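Local coordinates for alpha-1,4-endofucoidanase (Mariniflexile fucanivorans, PDB 6DLH), which cleaves alpha-1,4-linked fucoidan within the chain, as a retaining glycoside hydrolase of family 107, at residues A[196-201]-A[236-241]; A[494-499]-A[509-514]; A[95-100]-A[214-219]; A[37-42]-A[264-269]. One frame throughout, in Å; residues are numbered along the deposited sequence.

Contact 1 of 4, residues A[196-201]-A[236-241]; sequences GRRKYM and CGDDPA
Asp238 OD1 takes two donors. Arg198 NH1 reaches it at 2.7 Å in a salt bridge, and water 1 donates to the same oxygen at 2.7 Å. The water also accepts from Arg198 NH2 at 3.1 Å, so a small ring closes at the NH1/NH2 edge of the guanidinium. NH1 turns to Cys236 O as well, at 2.5 Å. That oxygen lies in the guanidinium plane and is met almost head-on. The planes of guanidinium and carboxylate are 44° apart. CG of Arg198 is anti to the backbone N (chi1 177°), and the extended chain runs past Cys236 CB to bring the guanidinium edge to Cys236 O and Asp238. An alanine in place of Arg198 would probably leave the Asp238 carboxylate without this countercharge and Cys236 O without this donor. The contact belongs to a catalytic domain consistent with a (beta/alpha)-barrel, as in the related GH29 fucosidases. It ties the N-terminal end of helix 198-216 to the loop between helices 228-233 and 249-259. Arg197 is the N-cap residue. Next to it, Cys236 SG packs 3.6 Å from Arg198 N and 4.1 Å from Met201 CG. Tyr191 O accepts from Arg198 NE, and Ile250 N donates to Asp238 OD2.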
loop_
_atom_site.group_PDB
_atom_site.type_symbol
_atom_site.label_atom_id
_atom_site.label_comp_id
_atom_site.label_asym_id
_atom_site.label_seq_id
_atom_site.Cartn_x
_atom_site.Cartn_y
_atom_site.Cartn_z
ATOM N N GLY A 196 11.824 29.522 2.106
ATOM C CA GLY A 196 11.236 28.582 1.163
ATOM C C GLY A 196 9.740 28.377 1.403
ATOM O O GLY A 196 9.024 29.323 1.726
ATOM N N ARG A 197 9.297 27.119 1.282
ATOM C CA ARG A 197 7.885 26.766 1.301
ATOM C C ARG A 197 7.441 26.379 2.711
ATOM O O ARG A 197 6.554 25.542 2.872
ATOM C CB ARG A 197 7.634 25.626 0.311
ATOM C CG ARG A 197 7.939 25.996 -1.131
ATOM C CD ARG A 197 7.963 24.784 -2.040
ATOM N NE ARG A 197 9.116 23.947 -1.756
ATOM C CZ ARG A 197 9.666 23.098 -2.614
ATOM N NH1 ARG A 197 9.122 22.905 -3.805
ATOM N NH2 ARG A 197 10.768 22.454 -2.276
ATOM N N ARG A 198 8.028 27.033 3.720
ATOM C CA ARG A 198 7.816 26.720 5.125
ATOM C C ARG A 198 6.331 26.700 5.489
ATOM O O ARG A 198 5.897 25.824 6.242
ATOM C CB ARG A 198 8.597 27.700 6.009
ATOM C CG ARG A 198 8.409 27.517 7.511
ATOM C CD ARG A 198 9.251 28.519 8.288
ATOM N NE ARG A 198 9.173 28.382 9.737
ATOM C CZ ARG A 198 10.036 27.701 10.483
ATOM N NH1 ARG A 198 11.104 27.154 9.923
ATOM N NH2 ARG A 198 9.825 27.563 11.783
ATOM N N LYS A 199 5.561 27.681 4.993
ATOM C CA LYS A 199 4.192 27.854 5.465
ATOM C C LYS A 199 3.343 26.655 5.042
ATOM O O LYS A 199 2.519 26.174 5.819
ATOM C CB LYS A 199 3.602 29.212 5.058
ATOM C CG LYS A 199 3.422 29.443 3.564
ATOM C CD LYS A 199 2.912 30.824 3.210
ATOM C CE LYS A 199 2.837 31.041 1.711
ATOM N NZ LYS A 199 2.464 32.432 1.361
ATOM N N TYR A 200 3.594 26.166 3.820
ATOM C CA TYR A 200 2.910 25.012 3.258
ATOM C C TYR A 200 3.201 23.754 4.077
ATOM O O TYR A 200 2.339 22.887 4.202
ATOM C CB TYR A 200 3.279 24.831 1.783
ATOM C CG TYR A 200 3.119 26.055 0.914
ATOM C CD1 TYR A 200 1.904 26.719 0.821
ATOM C CD2 TYR A 200 4.178 26.540 0.162
ATOM C CE1 TYR A 200 1.749 27.839 0.018
ATOM C CE2 TYR A 200 4.043 27.660 -0.643
ATOM C CZ TYR A 200 2.823 28.311 -0.720
ATOM O OH TYR A 200 2.680 29.413 -1.515
ATOM N N MET A 201 4.417 23.661 4.636
ATOM C CA MET A 201 4.812 22.504 5.428
ATOM C C MET A 201 3.934 22.405 6.672
ATOM O O MET A 201 3.510 21.311 7.041
ATOM C CB MET A 201 6.288 22.558 5.841
ATOM C CG MET A 201 7.255 22.366 4.681
ATOM S SD MET A 201 7.351 20.654 4.094
ATOM C CE MET A 201 7.888 19.836 5.597
ATOM N N CYS A 236 13.646 25.266 4.803
ATOM C CA CYS A 236 12.669 25.972 5.620
ATOM C C CYS A 236 13.255 26.381 6.974
ATOM O O CYS A 236 12.517 26.771 7.881
ATOM C CB CYS A 236 11.403 25.136 5.777
ATOM S SG CYS A 236 10.696 24.632 4.184
ATOM N N GLY A 237 14.582 26.257 7.111
ATOM C CA GLY A 237 15.347 27.030 8.080
ATOM C C GLY A 237 15.354 26.466 9.501
ATOM O O GLY A 237 15.793 27.147 10.426
ATOM N N ASP A 238 14.898 25.222 9.678
ATOM C CA ASP A 238 14.996 24.582 10.982
ATOM C C ASP A 238 16.431 24.109 11.206
ATOM O O ASP A 238 17.171 23.913 10.248
ATOM C CB ASP A 238 13.969 23.458 11.142
ATOM C CG ASP A 238 12.625 23.932 11.669
ATOM O OD1 ASP A 238 12.221 25.069 11.318
ATOM O OD2 ASP A 238 11.997 23.171 12.439
ATOM N N ASP A 239 16.811 23.945 12.479
ATOM C CA ASP A 239 18.124 23.423 12.828
ATOM C C ASP A 239 17.969 22.149 13.658
ATOM O O ASP A 239 17.725 22.207 14.864
ATOM C CB ASP A 239 19.018 24.472 13.500
ATOM C CG ASP A 239 20.424 23.966 13.788
ATOM O OD1 ASP A 239 20.800 22.921 13.222
ATOM O OD2 ASP A 239 21.135 24.615 14.584
ATOM N N PRO A 240 18.123 20.958 13.033
ATOM C CA PRO A 240 17.982 19.685 13.745
ATOM C C PRO A 240 19.037 19.425 14.823
ATOM O O PRO A 240 18.789 18.655 15.746
ATOM C CB PRO A 240 18.050 18.639 12.621
ATOM C CG PRO A 240 18.803 19.323 11.497
ATOM C CD PRO A 240 18.427 20.784 11.603
ATOM N N ALA A 241 20.194 20.091 14.709
ATOM C CA ALA A 241 21.309 19.926 15.635
ATOM C C ALA A 241 21.050 20.637 16.964
ATOM O O ALA A 241 21.674 20.309 17.972
ATOM C CB ALA A 241 22.590 20.417 15.000
HETATM O O HOH W 1 11.748 26.114 13.741
#

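Contact 2 of 4, residues A[494-499]-A[509-514]; sequences YTFELM and REVKLE
Val511 is the bump of this contact. Its CG2 methyl sits over one face of the Phe496 ring, 3.9 Å from the centroid and 22° off the normal, in a CH-pi contact. The methyl is offset toward the CE2 side of the ring. The same CG2 touches Leu498 CG at 3.7 Å, so the valine wedges between the phenylalanine and the leucine. Its other methyl, CG1, lies 3.9 Å from Leu498 CD1. Leu513 brings CD1 to the ring edge, 3.9 Å from Phe496 CE1. Phe496 CG stands between the backbone N and the carbonyl carbon (chi1 54°), which turns the ring toward the partner strand. The two strands form an antiparallel beta hairpin in a putative Ig domain that follows the catalytic part. Tyr494 with Leu513, Phe496 with Val511 and Leu498 with Arg509 are hydrogen-bonded pairs, and the strand directions are 138° apart. Leu430, Leu443 and Leu466 pack on the same apolar side. The Tyr494 ring leads away and its OH binds Glu490, while its CB rests on Leu513 CB. Arg509 also leaves the sheet, to Ser424 O and Thr428. The opposite face is polar. There Thr495 CG2 lies 3.7 Å from Glu510 CD, and Lys512 runs alongside Thr495. Glu497 is bent at chi2, which puts OE1 3.3 Å from Glu510 CB. The two carboxylates come within 4.2 Å at Glu497 OE1 and Glu510 OE2, like charges close together, on side chains that cross at a slant. Asn508 ND2 holds the other oxygen of Glu497.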
loop_
_atom_site.group_PDB
_atom_site.type_symbol
_atom_site.label_atom_id
_atom_site.label_comp_id
_atom_site.label_asym_id
_atom_site.label_seq_id
_atom_site.Cartn_x
_atom_site.Cartn_y
_atom_site.Cartn_z
ATOM N N TYR A 494 -13.344 -8.334 27.859
ATOM C CA TYR A 494 -12.490 -9.022 28.814
ATOM C C TYR A 494 -11.024 -8.670 28.566
ATOM O O TYR A 494 -10.619 -8.403 27.437
ATOM C CB TYR A 494 -12.720 -10.538 28.786
ATOM C CG TYR A 494 -14.053 -11.009 29.312
ATOM C CD1 TYR A 494 -15.174 -11.014 28.497
ATOM C CD2 TYR A 494 -14.194 -11.470 30.614
ATOM C CE1 TYR A 494 -16.406 -11.444 28.963
ATOM C CE2 TYR A 494 -15.419 -11.910 31.096
ATOM C CZ TYR A 494 -16.529 -11.897 30.264
ATOM O OH TYR A 494 -17.752 -12.322 30.701
ATOM N N THR A 495 -10.249 -8.663 29.655
ATOM C CA THR A 495 -8.807 -8.510 29.617
ATOM C C THR A 495 -8.207 -9.456 30.652
ATOM O O THR A 495 -8.492 -9.339 31.846
ATOM C CB THR A 495 -8.386 -7.061 29.891
ATOM O OG1 THR A 495 -9.044 -6.212 28.949
ATOM C CG2 THR A 495 -6.887 -6.861 29.809
ATOM N N PHE A 496 -7.377 -10.392 30.183
ATOM C CA PHE A 496 -6.744 -11.343 31.081
ATOM C C PHE A 496 -5.414 -11.825 30.500
ATOM O O PHE A 496 -5.074 -11.532 29.355
ATOM C CB PHE A 496 -7.702 -12.496 31.393
ATOM C CG PHE A 496 -8.254 -13.183 30.171
ATOM C CD1 PHE A 496 -9.276 -12.606 29.432
ATOM C CD2 PHE A 496 -7.735 -14.399 29.745
ATOM C CE1 PHE A 496 -9.775 -13.239 28.302
ATOM C CE2 PHE A 496 -8.244 -15.037 28.623
ATOM C CZ PHE A 496 -9.261 -14.453 27.902
ATOM N N GLU A 497 -4.681 -12.576 31.325
ATOM C CA GLU A 497 -3.367 -13.082 30.988
ATOM C C GLU A 497 -3.507 -14.540 30.564
ATOM O O GLU A 497 -4.201 -15.309 31.227
ATOM C CB GLU A 497 -2.457 -13.008 32.218
ATOM C CG GLU A 497 -2.306 -11.612 32.792
ATOM C CD GLU A 497 -1.403 -10.688 31.994
ATOM O OE1 GLU A 497 -1.931 -9.758 31.357
ATOM O OE2 GLU A 497 -0.173 -10.900 32.014
ATOM N N LEU A 498 -2.854 -14.900 29.449
ATOM C CA LEU A 498 -2.591 -16.300 29.156
ATOM C C LEU A 498 -1.177 -16.639 29.619
ATOM O O LEU A 498 -0.277 -15.811 29.518
ATOM C CB LEU A 498 -2.778 -16.564 27.661
ATOM C CG LEU A 498 -4.226 -16.564 27.174
ATOM C CD1 LEU A 498 -4.300 -16.953 25.706
ATOM C CD2 LEU A 498 -5.097 -17.486 28.020
ATOM N N MET A 499 -0.991 -17.861 30.125
ATOM C CA MET A 499 0.288 -18.240 30.701
ATOM C C MET A 499 0.798 -19.541 30.083
ATOM O O MET A 499 0.233 -20.617 30.291
ATOM C CB MET A 499 0.164 -18.395 32.216
ATOM C CG MET A 499 -0.281 -17.120 32.912
ATOM S SD MET A 499 -0.626 -17.462 34.647
ATOM C CE MET A 499 -1.936 -18.676 34.510
ATOM N N ARG A 509 1.060 -13.384 28.490
ATOM C CA ARG A 509 0.671 -12.541 27.374
ATOM C C ARG A 509 -0.754 -12.064 27.639
ATOM O O ARG A 509 -1.640 -12.877 27.898
ATOM C CB ARG A 509 0.821 -13.338 26.072
ATOM C CG ARG A 509 0.157 -12.738 24.844
ATOM C CD ARG A 509 0.930 -11.635 24.152
ATOM N NE ARG A 509 2.277 -11.922 23.666
ATOM C CZ ARG A 509 2.612 -12.042 22.381
ATOM N NH1 ARG A 509 1.731 -12.469 21.492
ATOM N NH2 ARG A 509 3.830 -11.713 21.987
ATOM N N GLU A 510 -0.946 -10.742 27.614
ATOM C CA GLU A 510 -2.258 -10.153 27.819
ATOM C C GLU A 510 -3.080 -10.305 26.542
ATOM O O GLU A 510 -2.643 -9.897 25.468
ATOM C CB GLU A 510 -2.133 -8.684 28.229
ATOM C CG GLU A 510 -3.471 -7.996 28.432
ATOM C CD GLU A 510 -3.385 -6.489 28.614
ATOM O OE1 GLU A 510 -3.766 -5.752 27.679
ATOM O OE2 GLU A 510 -2.931 -6.059 29.687
ATOM N N VAL A 511 -4.278 -10.888 26.683
ATOM C CA VAL A 511 -5.204 -11.070 25.576
ATOM C C VAL A 511 -6.525 -10.384 25.915
ATOM O O VAL A 511 -6.897 -10.276 27.085
ATOM C CB VAL A 511 -5.401 -12.561 25.223
ATOM C CG1 VAL A 511 -4.118 -13.197 24.702
ATOM C CG2 VAL A 511 -5.960 -13.374 26.387
ATOM N N LYS A 512 -7.222 -9.935 24.865
ATOM C CA LYS A 512 -8.482 -9.226 24.994
ATOM C C LYS A 512 -9.587 -9.994 24.272
ATOM O O LYS A 512 -9.321 -10.763 23.347
ATOM C CB LYS A 512 -8.355 -7.799 24.450
ATOM C CG LYS A 512 -7.531 -6.849 25.309
ATOM C CD LYS A 512 -7.177 -5.543 24.614
ATOM C CE LYS A 512 -8.252 -4.477 24.692
ATOM N NZ LYS A 512 -8.269 -3.794 26.010
ATOM N N LEU A 513 -10.824 -9.792 24.748
ATOM C CA LEU A 513 -12.042 -10.248 24.099
ATOM C C LEU A 513 -12.982 -9.056 23.987
ATOM O O LEU A 513 -13.147 -8.315 24.953
ATOM C CB LEU A 513 -12.687 -11.349 24.946
ATOM C CG LEU A 513 -12.088 -12.744 24.800
ATOM C CD1 LEU A 513 -12.709 -13.697 25.805
ATOM C CD2 LEU A 513 -12.277 -13.267 23.389
ATOM N N GLU A 514 -13.580 -8.880 22.804
ATOM C CA GLU A 514 -14.440 -7.737 22.550
ATOM C C GLU A 514 -15.716 -8.198 21.849
ATOM O O GLU A 514 -15.672 -9.049 20.958
ATOM C CB GLU A 514 -13.695 -6.668 21.748
#

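Contact 3 of 4, residues A[95-100]-A[214-219]; sequences HVAPHP and QRYGDL
Ala97 and Tyr216 come no closer than 10.5 Å between their CA atoms, so two long side chains from the end of helix 198-216 must span the gap. Arg215 does most of the work. Its NH2 donates to Pro98 O at 2.9 Å, with the oxygen in the guanidinium plane. NH1 is directed at the same oxygen at a very short distance, which should be read with caution. One carbonyl thus faces both terminal nitrogens. The Arg215 chain bends at chi3 (-73°), and the bend lays NH2 beside the Pro98 ring, 3.5 Å from Pro98 CD. The same NH2 donates to Tyr216 OH at 2.9 Å, tilted from the guanidinium plane. Arg215 CB lies above the centre of the Tyr216 ring. At the edge of that ring, Ala97 CB packs 3.4 Å from Tyr216 OH. Helix 198-216 leads toward strand 222-226 of the parallel sheet, and Gly217 leaves the helix with positive phi. The other segment is the loop that runs from strand 80-84 to helix 100-104, where His99 is the N-cap residue and its ring meets Tyr212. The contact thus joins successive beta-alpha units, consistent with a (beta/alpha)-barrel. Tyr216 OH is also hydrogen-bonded to Asp128, whose charge makes a long, weak ion pair with Arg215. Across the contact the arginine charge meets a neutral carbonyl; Asp128 probably balances only part of it, and solvent is likely to share in the rest, since Arg215 is exposed.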
loop_
_atom_site.group_PDB
_atom_site.type_symbol
_atom_site.label_atom_id
_atom_site.label_comp_id
_atom_site.label_asym_id
_atom_site.label_seq_id
_atom_site.Cartn_x
_atom_site.Cartn_y
_atom_site.Cartn_z
ATOM N N HIS A 95 -0.537 9.685 -2.049
ATOM C CA HIS A 95 -0.947 9.084 -0.790
ATOM C C HIS A 95 -1.721 7.796 -1.066
ATOM O O HIS A 95 -2.264 7.626 -2.158
ATOM C CB HIS A 95 -1.826 10.056 0.015
ATOM C CG HIS A 95 -1.091 11.229 0.569
ATOM N ND1 HIS A 95 -0.429 12.136 -0.241
ATOM C CD2 HIS A 95 -0.932 11.660 1.840
ATOM C CE1 HIS A 95 0.128 13.060 0.513
ATOM N NE2 HIS A 95 -0.170 12.793 1.794
ATOM N N VAL A 96 -1.788 6.919 -0.055
ATOM C CA VAL A 96 -2.461 5.634 -0.179
ATOM C C VAL A 96 -3.694 5.596 0.723
ATOM O O VAL A 96 -4.326 4.553 0.853
ATOM C CB VAL A 96 -1.514 4.453 0.116
ATOM C CG1 VAL A 96 -0.327 4.429 -0.824
ATOM C CG2 VAL A 96 -1.056 4.418 1.566
ATOM N N ALA A 97 -4.017 6.730 1.361
ATOM C CA ALA A 97 -5.172 6.832 2.239
ATOM C C ALA A 97 -5.999 8.053 1.845
ATOM O O ALA A 97 -5.435 9.067 1.442
ATOM C CB ALA A 97 -4.733 6.901 3.679
ATOM N N PRO A 98 -7.350 8.002 1.934
ATOM C CA PRO A 98 -8.191 9.065 1.383
ATOM C C PRO A 98 -8.269 10.289 2.296
ATOM O O PRO A 98 -8.323 10.160 3.521
ATOM C CB PRO A 98 -9.559 8.375 1.269
ATOM C CG PRO A 98 -9.574 7.397 2.428
ATOM C CD PRO A 98 -8.137 6.935 2.572
ATOM N N HIS A 99 -8.270 11.472 1.669
ATOM C CA HIS A 99 -8.402 12.742 2.367
ATOM C C HIS A 99 -9.233 13.709 1.523
ATOM O O HIS A 99 -8.972 13.878 0.330
ATOM C CB HIS A 99 -7.022 13.324 2.721
ATOM C CG HIS A 99 -7.060 14.290 3.858
ATOM N ND1 HIS A 99 -7.358 15.629 3.682
ATOM C CD2 HIS A 99 -6.867 14.114 5.185
ATOM C CE1 HIS A 99 -7.339 16.233 4.855
ATOM N NE2 HIS A 99 -7.042 15.324 5.796
ATOM N N PRO A 100 -10.255 14.364 2.127
ATOM C CA PRO A 100 -11.105 15.329 1.422
ATOM C C PRO A 100 -10.334 16.396 0.646
ATOM O O PRO A 100 -10.607 16.630 -0.534
ATOM C CB PRO A 100 -11.872 16.010 2.568
ATOM C CG PRO A 100 -11.948 14.957 3.654
ATOM C CD PRO A 100 -10.651 14.185 3.536
ATOM N N GLN A 214 -5.352 10.991 13.629
ATOM C CA GLN A 214 -6.531 10.971 14.486
ATOM C C GLN A 214 -7.474 9.841 14.072
ATOM O O GLN A 214 -8.036 9.155 14.921
ATOM C CB GLN A 214 -7.217 12.339 14.490
ATOM C CG GLN A 214 -6.527 13.350 15.399
ATOM C CD GLN A 214 -7.227 14.686 15.472
ATOM O OE1 GLN A 214 -7.546 15.307 14.457
ATOM N NE2 GLN A 214 -7.445 15.152 16.691
ATOM N N ARG A 215 -7.619 9.656 12.758
ATOM C CA ARG A 215 -8.409 8.584 12.180
ATOM C C ARG A 215 -7.918 7.229 12.694
ATOM O O ARG A 215 -8.695 6.458 13.261
ATOM C CB ARG A 215 -8.331 8.672 10.652
ATOM C CG ARG A 215 -9.506 8.040 9.923
ATOM C CD ARG A 215 -9.275 7.945 8.426
ATOM N NE ARG A 215 -9.343 9.206 7.693
ATOM C CZ ARG A 215 -8.942 9.369 6.431
ATOM N NH1 ARG A 215 -9.148 10.516 5.807
ATOM N NH2 ARG A 215 -8.327 8.389 5.792
ATOM N N TYR A 216 -6.615 6.957 12.517
ATOM C CA TYR A 216 -6.100 5.600 12.642
ATOM C C TYR A 216 -5.807 5.241 14.094
ATOM O O TYR A 216 -5.863 4.065 14.446
ATOM C CB TYR A 216 -4.971 5.345 11.642
ATOM C CG TYR A 216 -5.410 5.537 10.215
ATOM C CD1 TYR A 216 -6.523 4.874 9.720
ATOM C CD2 TYR A 216 -4.736 6.398 9.363
ATOM C CE1 TYR A 216 -6.947 5.052 8.412
ATOM C CE2 TYR A 216 -5.146 6.588 8.053
ATOM C CZ TYR A 216 -6.260 5.915 7.577
ATOM O OH TYR A 216 -6.682 6.105 6.290
ATOM N N GLY A 217 -5.539 6.249 14.934
ATOM C CA GLY A 217 -5.335 6.000 16.351
ATOM C C GLY A 217 -4.161 5.054 16.590
ATOM O O GLY A 217 -3.098 5.207 15.987
ATOM N N ASP A 218 -4.371 4.062 17.460
ATOM C CA ASP A 218 -3.302 3.183 17.903
ATOM C C ASP A 218 -3.050 2.059 16.891
ATOM O O ASP A 218 -2.350 1.094 17.199
ATOM C CB ASP A 218 -3.570 2.663 19.319
ATOM C CG ASP A 218 -4.687 1.634 19.388
ATOM O OD1 ASP A 218 -5.212 1.256 18.311
ATOM O OD2 ASP A 218 -5.028 1.219 20.520
ATOM N N LEU A 219 -3.624 2.182 15.688
ATOM C CA LEU A 219 -3.350 1.239 14.617
ATOM C C LEU A 219 -1.975 1.539 14.012
ATOM O O LEU A 219 -1.447 0.742 13.233
ATOM C CB LEU A 219 -4.465 1.325 13.568
ATOM C CG LEU A 219 -5.826 0.736 13.966
ATOM C CD1 LEU A 219 -6.852 0.969 12.868
ATOM C CD2 LEU A 219 -5.734 -0.751 14.277
#

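Contact 4 of 4, residues A[37-42]-A[264-269]; sequences LRAEWM and NAAIAF
Ala39 and Ala266 meet methyl to methyl, CB to CB at 3.6 Å. Met42 CE adds a looser touch on Ala266 CB at 4.3 Å. Beside them Arg38 lies across the turn into the strand. Its CB is 3.6 Å from Asn264 O, and its CD is 3.5 Å from Ala265 O. CG stands between the backbone N and the carbonyl carbon (chi1 62°), and the chain then runs out extended past these carbonyls. Water 2 bridges Trp41 and Asn264: it accepts from Trp41 NE1 at 2.8 Å and lies 2.8 Å from Asn264 O, placed to donate to it. Farther out, Asp289 binds Arg38 NE in a salt bridge and also accepts from the backbone N of Ile267. One carboxylate therefore links the arginine to the strand. Asp32 pairs with Arg38 NH1. An alanine at Arg38 would probably leave Asp289 and Asp32 without this countercharge and open a gap over Ala265 O. Strand 266-269 pairs with strand 222-226 in the parallel sheet, and the 3-10 segment 37-42 leads into strand 46-49 of the same sheet. The Trp41 ring makes a cation-pi contact with Arg143. No clear direct hydrogen bond joins the two segments, so the aliphatic stem of Arg38, the alanine methyls, a water and the shared Asp289 carry the join.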
loop_
_atom_site.group_PDB
_atom_site.type_symbol
_atom_site.label_atom_id
_atom_site.label_comp_id
_atom_site.label_asym_id
_atom_site.label_seq_id
_atom_site.Cartn_x
_atom_site.Cartn_y
_atom_site.Cartn_z
ATOM N N LEU A 37 11.033 6.648 25.323
ATOM C CA LEU A 37 10.401 5.638 26.161
ATOM C C LEU A 37 9.229 4.996 25.418
ATOM O O LEU A 37 8.958 3.807 25.579
ATOM C CB LEU A 37 9.924 6.275 27.473
ATOM C CG LEU A 37 10.897 6.203 28.652
ATOM C CD1 LEU A 37 10.390 7.054 29.813
ATOM C CD2 LEU A 37 11.110 4.765 29.110
ATOM N N ARG A 38 8.546 5.792 24.593
ATOM C CA ARG A 38 7.364 5.299 23.911
ATOM C C ARG A 38 7.740 4.413 22.721
ATOM O O ARG A 38 6.853 3.901 22.040
ATOM C CB ARG A 38 6.404 6.442 23.571
ATOM C CG ARG A 38 6.952 7.495 22.621
ATOM C CD ARG A 38 5.835 8.484 22.351
ATOM N NE ARG A 38 6.364 9.761 21.909
ATOM C CZ ARG A 38 6.653 10.787 22.705
ATOM N NH1 ARG A 38 7.318 11.826 22.227
ATOM N NH2 ARG A 38 6.277 10.770 23.971
ATOM N N ALA A 39 9.050 4.222 22.497
ATOM C CA ALA A 39 9.561 3.321 21.477
ATOM C C ALA A 39 10.324 2.171 22.132
ATOM O O ALA A 39 11.174 1.537 21.502
ATOM C CB ALA A 39 10.428 4.085 20.502
ATOM N N GLU A 40 10.002 1.877 23.397
ATOM C CA GLU A 40 10.743 0.862 24.134
ATOM C C GLU A 40 10.525 -0.513 23.497
ATOM O O GLU A 40 11.367 -1.404 23.616
ATOM C CB GLU A 40 10.376 0.911 25.621
ATOM C CG GLU A 40 10.739 -0.342 26.403
ATOM C CD GLU A 40 12.224 -0.659 26.525
ATOM O OE1 GLU A 40 13.055 0.278 26.388
ATOM O OE2 GLU A 40 12.550 -1.852 26.752
ATOM N N TRP A 41 9.384 -0.679 22.817
ATOM C CA TRP A 41 9.032 -1.942 22.187
ATOM C C TRP A 41 9.929 -2.183 20.974
ATOM O O TRP A 41 10.053 -3.315 20.518
ATOM C CB TRP A 41 7.554 -1.939 21.782
ATOM C CG TRP A 41 7.213 -0.849 20.813
ATOM C CD1 TRP A 41 6.712 0.381 21.121
ATOM C CD2 TRP A 41 7.346 -0.883 19.378
ATOM N NE1 TRP A 41 6.519 1.112 19.980
ATOM C CE2 TRP A 41 6.899 0.365 18.896
ATOM C CE3 TRP A 41 7.802 -1.835 18.455
ATOM C CZ2 TRP A 41 6.898 0.685 17.537
ATOM C CZ3 TRP A 41 7.799 -1.519 17.111
ATOM C CH2 TRP A 41 7.351 -0.277 16.660
ATOM N N MET A 42 10.524 -1.097 20.467
ATOM C CA MET A 42 11.384 -1.103 19.296
ATOM C C MET A 42 12.714 -1.796 19.613
ATOM O O MET A 42 13.374 -2.309 18.711
ATOM C CB MET A 42 11.619 0.334 18.822
ATOM C CG MET A 42 12.509 0.475 17.605
ATOM S SD MET A 42 11.640 1.021 16.118
ATOM C CE MET A 42 10.476 2.203 16.802
ATOM N N ASN A 264 1.465 7.656 21.936
ATOM C CA ASN A 264 2.517 6.680 22.164
ATOM C C ASN A 264 3.253 6.381 20.859
ATOM O O ASN A 264 4.177 5.573 20.841
ATOM C CB ASN A 264 1.972 5.387 22.773
ATOM C CG ASN A 264 1.451 5.558 24.184
ATOM O OD1 ASN A 264 2.049 6.257 25.000
ATOM N ND2 ASN A 264 0.348 4.894 24.487
ATOM N N ALA A 265 2.828 7.026 19.770
ATOM C CA ALA A 265 3.452 6.813 18.476
ATOM C C ALA A 265 4.904 7.291 18.522
ATOM O O ALA A 265 5.175 8.411 18.952
ATOM C CB ALA A 265 2.652 7.507 17.400
ATOM N N ALA A 266 5.829 6.422 18.087
ATOM C CA ALA A 266 7.254 6.731 18.035
ATOM C C ALA A 266 7.583 7.423 16.714
ATOM O O ALA A 266 7.107 6.999 15.659
ATOM C CB ALA A 266 8.051 5.463 18.215
ATOM N N ILE A 267 8.404 8.481 16.782
ATOM C CA ILE A 267 8.659 9.353 15.636
ATOM C C ILE A 267 10.145 9.304 15.293
ATOM O O ILE A 267 10.985 9.277 16.194
ATOM C CB ILE A 267 8.219 10.815 15.914
ATOM C CG1 ILE A 267 6.875 10.928 16.653
ATOM C CG2 ILE A 267 8.255 11.663 14.647
ATOM C CD1 ILE A 267 5.703 10.252 15.964
ATOM N N ALA A 268 10.448 9.329 13.986
ATOM C CA ALA A 268 11.822 9.409 13.516
ATOM C C ALA A 268 11.884 10.279 12.267
ATOM O O ALA A 268 11.046 10.137 11.385
ATOM C CB ALA A 268 12.374 8.027 13.242
ATOM N N PHE A 269 12.908 11.142 12.197
ATOM C CA PHE A 269 13.154 12.008 11.054
ATOM C C PHE A 269 14.482 11.631 10.403
ATOM O O PHE A 269 15.469 11.410 11.095
ATOM C CB PHE A 269 13.200 13.471 11.507
ATOM C CG PHE A 269 11.904 13.984 12.083
ATOM C CD1 PHE A 269 11.620 13.840 13.433
ATOM C CD2 PHE A 269 10.964 14.601 11.268
ATOM C CE1 PHE A 269 10.426 14.309 13.957
ATOM C CE2 PHE A 269 9.769 15.070 11.795
ATOM C CZ PHE A 269 9.503 14.919 13.137
HETATM O O HOH W 2 4.734 3.217 19.483
#

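Overall arrangement
Contacts 1, 3 and 4 belong to the catalytic part, and contact 2 to an Ig-like domain beyond it. Contacts 1 and 3 use opposite ends of helix 198-216, their centres about 24 Å apart. Each turns an arginine toward backbone carbonyl oxygen, but contact 1 adds a direct salt bridge across the segments. Contact 4 packs the N-terminal 3-10 segment on a strand of the parallel sheet, and its arginine finds its acids outside the two segments. These three are mostly buried. Contact 2 is only partly so: backbone bonds dominate, with an apolar face and a polar one. No two contacts touch. The nearest pair is 3 and 4, about 6 Å between nearest atoms.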